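Local atomic coordinates of putative enoyl-CoA hydratase (Streptomyces avermitilis, PDB entry 3GKB), a protein that is of unproven function but, as a member of the crotonase-like family, probably acts on an acyl-CoA thioester, perhaps as an enoyl-CoA hydratase. Residues 199-202 against 203-207; 132-135 against 136-139; 181-185 against 186-190; 33-36 against 37-40. One frame throughout, in Å; residues are numbered along the deposited sequence.

All four contacts are local, between residues a few positions apart: two within helices, one at a helix end, one in a turn after a strand. Contacts 1, 2 and 3 form a connected group. The side chain of Phe-132, on the strand of contact 2, packs against Tyr-201, Val-202 and Val-205 of contact 1. The next residue, Ala-133, meets contact 3: its CB lies 3.4 Å from Ile-189 CD1. The centres of contacts 2 and 3 are about 10 Å apart, those of 1 and 2 about 15 Å. Contacts 1 and 3 do not touch, but both reach the second subunit. Contact 4 stands apart, its nearest atoms about 15 Å from contact 2. It lies on the opposite side of the chain's centre from contacts 2 and 3.

Contact 1 of 4, residues 199-202 against 203-207; sequences DEYV and DRVAR
Asp-203, Arg-204, Val-205 and Ala-206 each give their backbone N-H to the carbonyl four residues back, at Asp-199, Glu-200, Tyr-201 and Val-202, in regular alpha-helical turns of helix 195-210. The last of these bonds, Ala-206 N to Val-202 O, is 2.9 Å long and nearly straight at 169°.

Tyr-201 is the side chain that meets most across the turn. Its CG lies anti to the backbone N (chi1 -171°), which carries the ring along the helix towards Arg-204 and Val-205. Arg-204 bends at chi3 and brings NH2 over one ring face, 3.6 Å from Tyr-201 CE1. The guanidinium plane stands 80° from the ring, so the two do not stack flat. Arg-204 CZ is 5.1 Å from the ring centroid, which makes the cation-pi attraction weak at most. The stronger partner of Arg-204 is Asp-176 of the second subunit, which forms a salt bridge with NH1. Val-205 CG2 comes obliquely to the same ring, 3.7 Å from Tyr-201 CE2. Val-202 and Ala-206 face strands 55-60 and 108-113. On the exposed side a water donates to Glu-200 O at 2.9 Å and, weakly, to Asp-203 OD2.

The chemistry is that of an amphipathic helix: aliphatic groups lie on the sheet, while a charged group lies over the tyrosine and reaches the neighbouring subunit.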
loop_
_atom_site.group_PDB
_atom_site.type_symbol
_atom_site.label_atom_id
_atom_site.label_comp_id
_atom_site.label_asym_id
_atom_site.label_seq_id
_atom_site.Cartn_x
_atom_site.Cartn_y
_atom_site.Cartn_z
ATOM N N ASP B 199 14.780 -17.517 -12.534
ATOM C CA ASP B 199 15.508 -18.571 -11.818
ATOM C C ASP B 199 16.845 -18.040 -11.279
ATOM O O ASP B 199 17.191 -18.266 -10.102
ATOM C CB ASP B 199 15.756 -19.773 -12.724
ATOM C CG ASP B 199 14.487 -20.496 -13.112
ATOM O OD1 ASP B 199 13.642 -20.740 -12.200
ATOM O OD2 ASP B 199 14.360 -20.816 -14.336
ATOM N N GLU B 200 17.599 -17.356 -12.127
ATOM C CA GLU B 200 18.864 -16.764 -11.693
ATOM C C GLU B 200 18.660 -15.619 -10.666
ATOM O O GLU B 200 19.425 -15.491 -9.713
ATOM C CB GLU B 200 19.727 -16.313 -12.906
ATOM C CG GLU B 200 20.304 -17.496 -13.708
ATOM C CD GLU B 200 21.494 -17.083 -14.598
ATOM O OE1 GLU B 200 21.548 -15.898 -14.989
ATOM O OE2 GLU B 200 22.379 -17.936 -14.861
ATOM N N TYR B 201 17.617 -14.819 -10.836
ATOM C CA TYR B 201 17.317 -13.733 -9.910
ATOM C C TYR B 201 17.028 -14.240 -8.477
ATOM O O TYR B 201 17.601 -13.748 -7.496
ATOM C CB TYR B 201 16.093 -12.970 -10.413
ATOM C CG TYR B 201 15.830 -11.714 -9.660
ATOM C CD1 TYR B 201 16.228 -10.475 -10.177
ATOM C CD2 TYR B 201 15.186 -11.734 -8.428
ATOM C CE1 TYR B 201 15.981 -9.304 -9.483
ATOM C CE2 TYR B 201 14.955 -10.570 -7.731
ATOM C CZ TYR B 201 15.347 -9.361 -8.268
ATOM O OH TYR B 201 15.118 -8.187 -7.580
ATOM N N VAL B 202 16.153 -15.235 -8.372
ATOM C CA VAL B 202 15.822 -15.831 -7.064
ATOM C C VAL B 202 17.045 -16.523 -6.453
ATOM O O VAL B 202 17.333 -16.366 -5.261
ATOM C CB VAL B 202 14.600 -16.761 -7.162
ATOM C CG1 VAL B 202 14.354 -17.553 -5.839
ATOM C CG2 VAL B 202 13.375 -15.935 -7.604
ATOM N N ASP B 203 17.808 -17.235 -7.279
ATOM C CA ASP B 203 19.028 -17.858 -6.761
ATOM C C ASP B 203 20.011 -16.824 -6.165
ATOM O O ASP B 203 20.569 -17.032 -5.077
ATOM C CB ASP B 203 19.683 -18.698 -7.847
ATOM C CG ASP B 203 20.915 -19.431 -7.342
ATOM O OD1 ASP B 203 20.786 -20.314 -6.462
ATOM O OD2 ASP B 203 22.023 -19.086 -7.808
ATOM N N ARG B 204 20.205 -15.717 -6.870
ATOM C CA ARG B 204 21.043 -14.630 -6.382
ATOM C C ARG B 204 20.543 -14.040 -5.067
ATOM O O ARG B 204 21.338 -13.850 -4.140
ATOM C CB ARG B 204 21.158 -13.506 -7.410
ATOM C CG ARG B 204 22.009 -12.334 -6.930
ATOM C CD ARG B 204 22.194 -11.226 -7.969
ATOM N NE ARG B 204 20.947 -10.522 -8.268
ATOM C CZ ARG B 204 20.360 -9.600 -7.483
ATOM N NH1 ARG B 204 20.889 -9.220 -6.331
ATOM N NH2 ARG B 204 19.221 -9.044 -7.873
ATOM N N VAL B 205 19.241 -13.743 -4.992
ATOM C CA VAL B 205 18.652 -13.172 -3.766
ATOM C C VAL B 205 18.855 -14.164 -2.610
ATOM O O VAL B 205 19.309 -13.784 -1.542
ATOM C CB VAL B 205 17.153 -12.854 -3.948
ATOM C CG1 VAL B 205 16.447 -12.664 -2.596
ATOM C CG2 VAL B 205 16.981 -11.606 -4.874
ATOM N N ALA B 206 18.534 -15.435 -2.835
ATOM C CA ALA B 206 18.642 -16.463 -1.784
ATOM C C ALA B 206 20.075 -16.620 -1.265
ATOM O O ALA B 206 20.303 -16.660 -0.062
ATOM C CB ALA B 206 18.069 -17.826 -2.263
ATOM N N ARG B 207 21.024 -16.696 -2.177
ATOM C CA ARG B 207 22.423 -16.868 -1.821
ATOM C C ARG B 207 22.978 -15.639 -1.154
ATOM O O ARG B 207 23.704 -15.770 -0.185
ATOM C CB ARG B 207 23.266 -17.285 -3.032
ATOM C CG ARG B 207 22.931 -18.728 -3.503
ATOM C CD ARG B 207 23.239 -19.858 -2.475
ATOM N NE ARG B 207 24.663 -19.877 -2.148
ATOM C CZ ARG B 207 25.611 -20.516 -2.845
ATOM N NH1 ARG B 207 26.875 -20.427 -2.450
ATOM N NH2 ARG B 207 25.306 -21.248 -3.924
HETATM O O HOH W 1 22.169 -16.490 -9.954
#

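Contact 2 of 4, residues 132-135 against 136-139; sequences FAAA and ETAG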
loop_
_atom_site.group_PDB
_atom_site.type_symbol
_atom_site.label_atom_id
_atom_site.label_comp_id
_atom_site.label_asym_id
_atom_site.label_seq_id
_atom_site.Cartn_x
_atom_site.Cartn_y
_atom_site.Cartn_z
ATOM N N PHE B 132 8.511 -13.668 -5.852
ATOM C CA PHE B 132 8.977 -13.157 -7.150
ATOM C C PHE B 132 8.307 -14.019 -8.219
ATOM O O PHE B 132 8.356 -15.263 -8.133
ATOM C CB PHE B 132 10.512 -13.263 -7.251
ATOM C CG PHE B 132 11.232 -12.476 -6.179
ATOM C CD1 PHE B 132 11.242 -11.089 -6.234
ATOM C CD2 PHE B 132 11.813 -13.099 -5.071
ATOM C CE1 PHE B 132 11.884 -10.333 -5.227
ATOM C CE2 PHE B 132 12.457 -12.348 -4.078
ATOM C CZ PHE B 132 12.464 -10.958 -4.165
ATOM N N ALA B 133 7.715 -13.374 -9.230
ATOM C CA ALA B 133 6.901 -14.075 -10.232
ATOM C C ALA B 133 7.317 -13.773 -11.676
ATOM O O ALA B 133 7.767 -12.670 -11.992
ATOM C CB ALA B 133 5.398 -13.757 -10.056
ATOM N N ALA B 134 7.140 -14.764 -12.540
ATOM C CA ALA B 134 7.439 -14.641 -13.974
ATOM C C ALA B 134 6.355 -13.771 -14.672
ATOM O O ALA B 134 5.156 -14.127 -14.700
ATOM C CB ALA B 134 7.472 -16.032 -14.609
ATOM N N ALA B 135 6.799 -12.668 -15.264
ATOM C CA ALA B 135 5.886 -11.691 -15.877
ATOM C C ALA B 135 4.989 -12.343 -16.925
ATOM O O ALA B 135 3.779 -12.081 -16.974
ATOM C CB ALA B 135 6.702 -10.515 -16.478
ATOM N N GLU B 136 5.550 -13.240 -17.719
ATOM C CA GLU B 136 4.839 -13.802 -18.877
ATOM C C GLU B 136 3.889 -14.930 -18.558
ATOM O O GLU B 136 2.940 -15.145 -19.296
ATOM C CB GLU B 136 5.837 -14.340 -19.930
ATOM C CG GLU B 136 6.701 -13.275 -20.607
ATOM C CD GLU B 136 8.039 -13.057 -19.906
ATOM O OE1 GLU B 136 8.103 -13.251 -18.677
ATOM O OE2 GLU B 136 9.026 -12.677 -20.580
ATOM N N THR B 137 4.170 -15.685 -17.493
ATOM C CA THR B 137 3.531 -16.964 -17.259
ATOM C C THR B 137 2.779 -17.075 -15.926
ATOM O O THR B 137 1.856 -17.857 -15.815
ATOM C CB THR B 137 4.577 -18.104 -17.352
ATOM O OG1 THR B 137 5.653 -17.836 -16.461
ATOM C CG2 THR B 137 5.164 -18.189 -18.776
ATOM N N ALA B 138 3.160 -16.299 -14.917
ATOM C CA ALA B 138 2.614 -16.501 -13.594
ATOM C C ALA B 138 1.194 -15.971 -13.500
ATOM O O ALA B 138 0.808 -15.034 -14.203
ATOM C CB ALA B 138 3.468 -15.819 -12.562
ATOM N N GLY B 139 0.439 -16.532 -12.579
ATOM C CA GLY B 139 -0.890 -16.024 -12.272
ATOM C C GLY B 139 -1.304 -16.333 -10.838
ATOM O O GLY B 139 -0.935 -17.356 -10.290
HETATM O O HOH W 2 1.700 -13.156 -15.708
#
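Ala-134 and Ala-138 are joined by the main hydrogen bond of this turn, where the chain leaves strand 130-134. Ala-138 N donates to Ala-134 O at 3.0 Å, with an angle of 160° at the hydrogen. This bond, from a residue four positions on, makes an alpha-turn that links strand 130-134 to strand 139-141. Thr-137 N adds a weak bond to the same oxygen at 3.3 Å. A water bridges the turn as well: it donates to Ala-135 O at 2.7 Å and to Ala-138 O at 2.6 Å.

The apolar contacts are small. Ala-133 CB meets Ala-138 CB at 3.8 Å, and both methyl groups rest on Leu-113 of the neighbouring strand.

The polar side chains find their partners beyond the turn. Thr-137 OG1 sits between its own backbone N and carbonyl carbon (chi1 55°). This places it 3.2 Å from Ala-134 CB, and it hydrogen-bonds to Ala-114 O. Glu-136 bends at chi2, near 93°, and folds back so that OE1 lies 3.8 Å from Ala-135 CB. The same oxygen accepts from Ala-195 N, at the start of helix 195-210.

One carbonyl, Ala-134 O, thus takes two backbone donors of unequal strength. The water ties the two ends of the turn, and the side-chain oxygens fasten it to the chain after strand 108-113 and to helix 195-210.

Contact 3 of 4, residues 181-185 against 186-190; sequences ETAAS and YGWIN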
loop_
_atom_site.group_PDB
_atom_site.type_symbol
_atom_site.label_atom_id
_atom_site.label_comp_id
_atom_site.label_asym_id
_atom_site.label_seq_id
_atom_site.Cartn_x
_atom_site.Cartn_y
_atom_site.Cartn_z
ATOM N N GLU B 181 2.309 -8.772 -13.268
ATOM C CA GLU B 181 2.514 -7.329 -13.232
ATOM C C GLU B 181 1.456 -6.621 -12.395
ATOM O O GLU B 181 1.775 -5.688 -11.667
ATOM C CB GLU B 181 2.571 -6.713 -14.642
ATOM N N THR B 182 0.209 -7.055 -12.515
ATOM C CA THR B 182 -0.877 -6.521 -11.695
ATOM C C THR B 182 -0.720 -6.916 -10.230
ATOM O O THR B 182 -0.880 -6.087 -9.332
ATOM C CB THR B 182 -2.281 -6.906 -12.233
ATOM O OG1 THR B 182 -2.348 -6.614 -13.635
ATOM C CG2 THR B 182 -3.359 -6.125 -11.491
ATOM N N ALA B 183 -0.383 -8.177 -9.981
ATOM C CA ALA B 183 -0.184 -8.648 -8.612
ATOM C C ALA B 183 0.930 -7.843 -7.926
ATOM O O ALA B 183 0.793 -7.436 -6.774
ATOM C CB ALA B 183 0.119 -10.162 -8.595
ATOM N N ALA B 184 2.042 -7.621 -8.634
ATOM C CA ALA B 184 3.125 -6.779 -8.100
ATOM C C ALA B 184 2.711 -5.320 -7.910
ATOM O O ALA B 184 3.004 -4.729 -6.868
ATOM C CB ALA B 184 4.393 -6.859 -8.990
ATOM N N SER B 185 2.024 -4.714 -8.873
ATOM C CA SER B 185 1.626 -3.323 -8.674
ATOM C C SER B 185 0.675 -3.178 -7.461
ATOM O O SER B 185 0.742 -2.181 -6.760
ATOM C CB SER B 185 1.039 -2.671 -9.936
ATOM O OG SER B 185 -0.187 -3.225 -10.237
ATOM N N TYR B 186 -0.152 -4.198 -7.198
ATOM C CA TYR B 186 -1.039 -4.238 -6.022
ATOM C C TYR B 186 -0.269 -4.483 -4.713
ATOM O O TYR B 186 -0.722 -4.085 -3.652
ATOM C CB TYR B 186 -2.117 -5.317 -6.192
ATOM C CG TYR B 186 -3.343 -4.922 -7.018
ATOM C CD1 TYR B 186 -3.298 -3.914 -7.993
ATOM C CD2 TYR B 186 -4.543 -5.572 -6.828
ATOM C CE1 TYR B 186 -4.416 -3.586 -8.707
ATOM C CE2 TYR B 186 -5.658 -5.246 -7.542
ATOM C CZ TYR B 186 -5.596 -4.242 -8.485
ATOM O OH TYR B 186 -6.730 -3.889 -9.190
ATOM N N GLY B 187 0.878 -5.150 -4.786
ATOM C CA GLY B 187 1.667 -5.471 -3.626
ATOM C C GLY B 187 1.386 -6.868 -3.085
ATOM O O GLY B 187 1.874 -7.209 -2.008
ATOM N N TRP B 188 0.634 -7.670 -3.849
ATOM C CA TRP B 188 0.310 -9.076 -3.497
ATOM C C TRP B 188 1.575 -9.933 -3.522
ATOM O O TRP B 188 1.746 -10.853 -2.709
ATOM C CB TRP B 188 -0.702 -9.614 -4.496
ATOM C CG TRP B 188 -1.489 -10.828 -4.115
ATOM C CD1 TRP B 188 -1.361 -11.600 -2.988
ATOM C CD2 TRP B 188 -2.528 -11.424 -4.889
ATOM N NE1 TRP B 188 -2.276 -12.629 -3.018
ATOM C CE2 TRP B 188 -3.018 -12.530 -4.165
ATOM C CE3 TRP B 188 -3.125 -11.106 -6.109
ATOM C CZ2 TRP B 188 -4.066 -13.324 -4.629
ATOM C CZ3 TRP B 188 -4.163 -11.908 -6.574
ATOM C CH2 TRP B 188 -4.604 -13.006 -5.843
ATOM N N ILE B 189 2.468 -9.606 -4.443
ATOM C CA ILE B 189 3.812 -10.185 -4.472
ATOM C C ILE B 189 4.841 -9.066 -4.522
ATOM O O ILE B 189 4.501 -7.893 -4.738
ATOM C CB ILE B 189 4.021 -11.118 -5.692
ATOM C CG1 ILE B 189 3.900 -10.318 -7.000
ATOM C CG2 ILE B 189 3.052 -12.272 -5.641
ATOM C CD1 ILE B 189 4.105 -11.145 -8.277
ATOM N N ASN B 190 6.119 -9.404 -4.372
ATOM C CA ASN B 190 7.146 -8.377 -4.295
ATOM C C ASN B 190 7.479 -7.787 -5.663
ATOM O O ASN B 190 7.603 -6.558 -5.808
ATOM C CB ASN B 190 8.438 -8.909 -3.655
ATOM C CG ASN B 190 8.267 -9.232 -2.189
ATOM O OD1 ASN B 190 7.431 -10.054 -1.818
ATOM N ND2 ASN B 190 9.075 -8.589 -1.339
#
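Thr-182 and Tyr-186 meet through both backbone and side chain. Thr-182 O accepts two donors from the same face of its plane: Tyr-186 N at 2.9 Å and Ser-185 OG at 3.1 Å. Ala-183 O takes Trp-188 N at 2.9 Å and, weakly, Gly-187 N. Gly-187 N also makes a weak bond to Ala-184 O at 3.0 Å. With Gly-187 at positive phi (95°), this is a Schellman motif that ends helix 180-186. Ala-184 O has a further donor, Arg-167 NH2 of the second subunit. Thr-182 OG1 is bonded to Asp-179, and Gly-187 O accepts from Arg-162 NE.

Tyr-186 CG lies anti to the carbonyl carbon (chi1 -82°), which lays the ring beside Thr-182. Thr-182 CG2 sits over one ring face, 4.2 Å from the centroid, in a CH-pi contact. Tyr-186 OH is hydrogen-bonded to Glu-170 OE1 of its own chain and to Arg-191 NE of the third subunit. A leucine here would probably leave both short of a partner and deprive the threonine methyl of its ring face. Ile-189 CG1 reaches Ala-184 CB at 4.0 Å.

The turn leads into strand 191-193. Trp-188 packs on helices 120-127 and 155-163, and Ile-189 lies against strands 130-134 and 139-141.

Contact 4 of 4, residues 33-36 against 37-40; sequences GATM and MREL
Thr-35 and Glu-39 lie side by side, one turn apart on the first part of helix 34-48, and point the same way. Thr-35 CG2 touches the carboxylate at Glu-39 OE2, 3.8 Å away. Arg-38 crosses Thr-35 obliquely. Its chain bends at chi3 (71°) and folds back over the first turn, so that NH2 comes within 3.6 Å of Thr-35 OG1. Met-36 and Leu-40 also run alongside each other, with Met-36 CG 3.8 Å from Leu-40 CD1. Met-37 CG lies anti to its carbonyl carbon (chi1 -70°), and this sets it close to Gly-33 O at 3.2 Å.

The helix backbone sets the spacing of these side chains. Met-37 N donates to Gly-33 O at 3.0 Å, in the carbonyl plane. Gly-33 is the N-cap residue, so this bond closes the first turn. Arg-38, Glu-39 and Leu-40 continue the pattern to Ala-34, Thr-35 and Met-36. The shortest bond is Leu-40 N to Met-36 O, 2.8 Å.

Further out, Glu-39 OE1 binds Thr-10 OG1 and OE2 binds Ser-9 N. An alanine here is likely to leave that amide and hydroxyl without these partners and to weaken the tie between residues 9-10 and the helix.

Helix 34-48 is the crossover of the beta-alpha-beta unit between strands 19-24 and 55-60. Leu-40 packs on strand 11-16, whereas Ala-34, Met-37 and Arg-38 meet Leu-84 of helix 78-87.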
loop_
_atom_site.group_PDB
_atom_site.type_symbol
_atom_site.label_atom_id
_atom_site.label_comp_id
_atom_site.label_asym_id
_atom_site.label_seq_id
_atom_site.Cartn_x
_atom_site.Cartn_y
_atom_site.Cartn_z
ATOM N N GLY B 33 -3.356 -31.339 -1.054
ATOM C CA GLY B 33 -4.175 -32.332 -0.358
ATOM C C GLY B 33 -3.716 -32.515 1.074
ATOM O O GLY B 33 -2.769 -31.840 1.551
ATOM N N ALA B 34 -4.385 -33.426 1.779
ATOM C CA ALA B 34 -4.067 -33.688 3.180
ATOM C C ALA B 34 -2.643 -34.185 3.363
ATOM O O ALA B 34 -1.976 -33.798 4.337
ATOM C CB ALA B 34 -5.051 -34.682 3.800
ATOM N N THR B 35 -2.175 -35.012 2.426
ATOM C CA THR B 35 -0.818 -35.512 2.473
ATOM C C THR B 35 0.195 -34.380 2.336
ATOM O O THR B 35 1.128 -34.294 3.124
ATOM C CB THR B 35 -0.563 -36.650 1.445
ATOM O OG1 THR B 35 -1.452 -37.746 1.734
ATOM C CG2 THR B 35 0.876 -37.136 1.547
ATOM N N MET B 36 -0.003 -33.481 1.375
ATOM C CA MET B 36 0.922 -32.344 1.246
ATOM C C MET B 36 0.928 -31.458 2.499
ATOM O O MET B 36 1.986 -30.995 2.923
ATOM C CB MET B 36 0.632 -31.474 0.009
ATOM C CG MET B 36 1.712 -30.383 -0.245
ATOM S SD MET B 36 1.352 -29.163 -1.577
ATOM C CE MET B 36 1.561 -30.223 -3.052
ATOM N N MET B 37 -0.244 -31.207 3.055
ATOM C CA MET B 37 -0.375 -30.383 4.254
ATOM C C MET B 37 0.461 -30.977 5.403
ATOM O O MET B 37 1.140 -30.262 6.138
ATOM C CB MET B 37 -1.856 -30.257 4.648
ATOM C CG MET B 37 -2.706 -29.403 3.695
ATOM S SD MET B 37 -4.509 -29.397 3.896
ATOM C CE MET B 37 -4.648 -28.445 5.395
ATOM N N ARG B 38 0.415 -32.303 5.538
ATOM C CA ARG B 38 1.169 -32.978 6.591
ATOM C C ARG B 38 2.668 -32.941 6.297
ATOM O O ARG B 38 3.473 -32.695 7.206
ATOM C CB ARG B 38 0.646 -34.422 6.742
ATOM C CG ARG B 38 1.337 -35.261 7.759
ATOM C CD ARG B 38 0.485 -36.513 8.037
ATOM N NE ARG B 38 0.480 -37.469 6.927
ATOM C CZ ARG B 38 -0.478 -37.630 6.004
ATOM N NH1 ARG B 38 -1.593 -36.890 5.988
ATOM N NH2 ARG B 38 -0.316 -38.567 5.073
ATOM N N GLU B 39 3.039 -33.148 5.034
ATOM C CA GLU B 39 4.449 -33.184 4.651
ATOM C C GLU B 39 5.078 -31.787 4.767
ATOM O O GLU B 39 6.227 -31.667 5.185
ATOM C CB GLU B 39 4.655 -33.773 3.246
ATOM C CG GLU B 39 4.358 -35.267 3.162
ATOM C CD GLU B 39 4.646 -35.874 1.808
ATOM O OE1 GLU B 39 4.804 -35.141 0.803
ATOM O OE2 GLU B 39 4.693 -37.125 1.741
ATOM N N LEU B 40 4.331 -30.749 4.387
ATOM C CA LEU B 40 4.787 -29.372 4.579
ATOM C C LEU B 40 5.063 -29.077 6.061
ATOM O O LEU B 40 6.088 -28.466 6.415
ATOM C CB LEU B 40 3.745 -28.370 4.046
ATOM C CG LEU B 40 3.749 -28.155 2.548
ATOM C CD1 LEU B 40 2.439 -27.495 2.117
ATOM C CD2 LEU B 40 4.980 -27.285 2.132
#